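Cif (Cell cycle inhibiting factor) (Escherichia coli, PDB 3EFY) deamidates a glutamine side chain of host NEDD8 to glutamate, inactivating cullin-RING ubiquitin ligases and blocking the host cell cycle. Local coordinates at residues Leu20-Asp25 against Gln162-Asp167. Residues are numbered along the deposited sequence; the frame is centred on the assembly and turned at random.
Sequences LFLDKD and QLFEYD
F21 turns the CD1-CE1 edge of its ring onto one face of Y166, a T-shaped pair whose centroids lie 4.7 Å apart with planes at 74°. F21 CD1 comes down over the middle of the tyrosine ring, 3.6 Å from Y166 CD1, while F21 CE1 reaches toward the phenol end, 3.7 Å from Y166 CZ. With Y166 CG between the backbone N and the carbonyl carbon (chi1 74°), the two side chains lie side by side, pointing the same way. One residue on, L22 splits its two methyls over the strand. L22 CD1 makes a CH-pi contact over the face of F164, displaced toward the CB end of the ring and 3.5 Å from F164 CG, and L22 CD2 packs 3.4 Å from E165 O. Near this apolar patch a water joins the two backbones, donating to F21 O at 2.7 Å and accepting from D167 N at 3.0 Å. Beyond the first shell, the hydroxyl of Y166 is hydrogen-bonded to D71, which helps fix the ring that F21 meets. I171 of helix 168-184 and L188 of the second subunit also pack on F21, while V56 of strand 54-61 in the same chain packs on L22. The contact thus seats the C-terminal end of helix 10-22, whose first residue is the probable catalytic C10, against strand 159-166, outermost within this chain of the antiparallel sheet, a helix-on-sheet junction within the papain-like fold of this C-terminal part of Cif.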
loop_
_atom_site.group_PDB
_atom_site.type_symbol
_atom_site.label_atom_id
_atom_site.label_comp_id
_atom_site.label_asym_id
_atom_site.label_seq_id
_atom_site.Cartn_x
_atom_site.Cartn_y
_atom_site.Cartn_z
ATOM N N LEU A 20 4.952 1.476 2.600
ATOM C CA LEU A 20 4.425 2.279 3.710
ATOM C C LEU A 20 5.280 3.484 3.997
ATOM O O LEU A 20 4.772 4.576 4.280
ATOM C CB LEU A 20 4.278 1.429 5.001
ATOM C CG LEU A 20 3.078 0.472 4.939
ATOM C CD1 LEU A 20 3.116 -0.460 6.146
ATOM C CD2 LEU A 20 1.721 1.212 4.914
ATOM N N PHE A 21 6.596 3.309 3.974
ATOM C CA PHE A 21 7.486 4.446 4.246
ATOM C C PHE A 21 7.555 5.462 3.125
ATOM O O PHE A 21 7.745 6.646 3.387
ATOM C CB PHE A 21 8.899 3.987 4.567
ATOM C CG PHE A 21 9.074 3.584 6.029
ATOM C CD1 PHE A 21 9.479 4.486 6.994
ATOM C CD2 PHE A 21 8.750 2.312 6.464
ATOM C CE1 PHE A 21 9.585 4.118 8.329
ATOM C CE2 PHE A 21 8.862 1.963 7.775
ATOM C CZ PHE A 21 9.272 2.852 8.727
ATOM N N LEU A 22 7.478 4.991 1.894
ATOM C CA LEU A 22 7.884 5.762 0.705
ATOM C C LEU A 22 6.807 6.219 -0.249
ATOM O O LEU A 22 7.010 7.238 -0.943
ATOM C CB LEU A 22 8.916 4.974 -0.083
ATOM C CG LEU A 22 10.152 4.561 0.701
ATOM C CD1 LEU A 22 11.109 3.627 -0.109
ATOM C CD2 LEU A 22 10.948 5.788 1.212
ATOM N N ASP A 23 5.680 5.523 -0.314
ATOM C CA ASP A 23 4.690 5.852 -1.329
ATOM C C ASP A 23 4.028 7.191 -1.045
ATOM O O ASP A 23 3.680 7.514 0.084
ATOM C CB ASP A 23 3.645 4.777 -1.456
ATOM C CG ASP A 23 4.144 3.523 -2.194
ATOM O OD1 ASP A 23 5.321 3.460 -2.520
ATOM O OD2 ASP A 23 3.325 2.607 -2.401
ATOM N N LYS A 24 3.891 7.975 -2.098
ATOM C CA LYS A 24 3.282 9.283 -2.008
ATOM C C LYS A 24 2.784 9.685 -3.367
ATOM O O LYS A 24 2.936 8.955 -4.312
ATOM C CB LYS A 24 4.302 10.278 -1.450
ATOM C CG LYS A 24 5.486 10.467 -2.238
ATOM C CD LYS A 24 6.550 11.250 -1.493
ATOM C CE LYS A 24 7.630 11.733 -2.451
ATOM N NZ LYS A 24 8.507 10.708 -3.143
ATOM N N ASP A 25 2.188 10.877 -3.465
ATOM C CA ASP A 25 1.782 11.372 -4.763
ATOM C C ASP A 25 2.986 11.425 -5.681
ATOM O O ASP A 25 4.041 12.018 -5.334
ATOM C CB ASP A 25 1.155 12.759 -4.615
ATOM C CG ASP A 25 -0.206 12.740 -3.951
ATOM O OD1 ASP A 25 -0.944 11.710 -3.942
ATOM O OD2 ASP A 25 -0.579 13.820 -3.426
ATOM N N GLN A 162 18.695 -1.790 -0.606
ATOM C CA GLN A 162 18.070 -0.582 -1.192
ATOM C C GLN A 162 17.943 0.440 -0.074
ATOM O O GLN A 162 17.515 0.095 1.048
ATOM C CB GLN A 162 16.701 -0.865 -1.780
ATOM C CG GLN A 162 16.758 -1.925 -2.893
ATOM C CD GLN A 162 15.406 -2.258 -3.467
ATOM O OE1 GLN A 162 14.370 -1.725 -3.030
ATOM N NE2 GLN A 162 15.394 -3.124 -4.492
ATOM N N LEU A 163 18.367 1.683 -0.355
ATOM C CA LEU A 163 18.412 2.719 0.679
ATOM C C LEU A 163 17.647 3.958 0.195
ATOM O O LEU A 163 17.970 4.496 -0.892
ATOM C CB LEU A 163 19.835 3.094 0.964
ATOM C CG LEU A 163 20.139 4.163 1.985
ATOM C CD1 LEU A 163 19.569 3.788 3.380
ATOM C CD2 LEU A 163 21.669 4.381 2.036
ATOM N N PHE A 164 16.694 4.409 0.966
ATOM C CA PHE A 164 15.886 5.565 0.626
ATOM C C PHE A 164 15.736 6.528 1.803
ATOM O O PHE A 164 15.537 6.100 2.948
ATOM C CB PHE A 164 14.466 5.161 0.225
ATOM C CG PHE A 164 14.341 4.409 -1.071
ATOM C CD1 PHE A 164 14.575 3.051 -1.122
ATOM C CD2 PHE A 164 13.880 5.042 -2.215
ATOM C CE1 PHE A 164 14.378 2.331 -2.307
ATOM C CE2 PHE A 164 13.680 4.307 -3.404
ATOM C CZ PHE A 164 13.945 2.941 -3.416
ATOM N N GLU A 165 15.731 7.849 1.539
ATOM C CA GLU A 165 15.263 8.788 2.533
ATOM C C GLU A 165 13.755 8.710 2.693
ATOM O O GLU A 165 13.045 8.481 1.706
ATOM C CB GLU A 165 15.692 10.213 2.110
ATOM C CG GLU A 165 15.344 11.255 3.158
ATOM C CD GLU A 165 15.703 12.700 2.781
ATOM O OE1 GLU A 165 16.438 12.903 1.758
ATOM O OE2 GLU A 165 15.224 13.598 3.554
ATOM N N TYR A 166 13.237 8.866 3.911
ATOM C CA TYR A 166 11.814 8.980 4.098
ATOM C C TYR A 166 11.454 10.175 4.968
ATOM O O TYR A 166 12.317 10.672 5.701
ATOM C CB TYR A 166 11.237 7.701 4.705
ATOM C CG TYR A 166 11.498 7.439 6.179
ATOM C CD1 TYR A 166 10.631 7.932 7.176
ATOM C CD2 TYR A 166 12.585 6.690 6.587
ATOM C CE1 TYR A 166 10.840 7.667 8.480
ATOM C CE2 TYR A 166 12.804 6.416 7.911
ATOM C CZ TYR A 166 11.926 6.897 8.878
ATOM O OH TYR A 166 12.094 6.630 10.234
ATOM N N ASP A 167 10.194 10.573 4.858
ATOM C CA ASP A 167 9.591 11.655 5.656
ATOM C C ASP A 167 8.639 11.045 6.647
ATOM O O ASP A 167 7.764 10.268 6.265
ATOM C CB ASP A 167 8.825 12.567 4.735
ATOM C CG ASP A 167 9.705 13.268 3.767
ATOM O OD1 ASP A 167 10.778 13.753 4.186
ATOM O OD2 ASP A 167 9.308 13.363 2.587
HETATM O O HOH W 1 8.673 9.155 2.763
#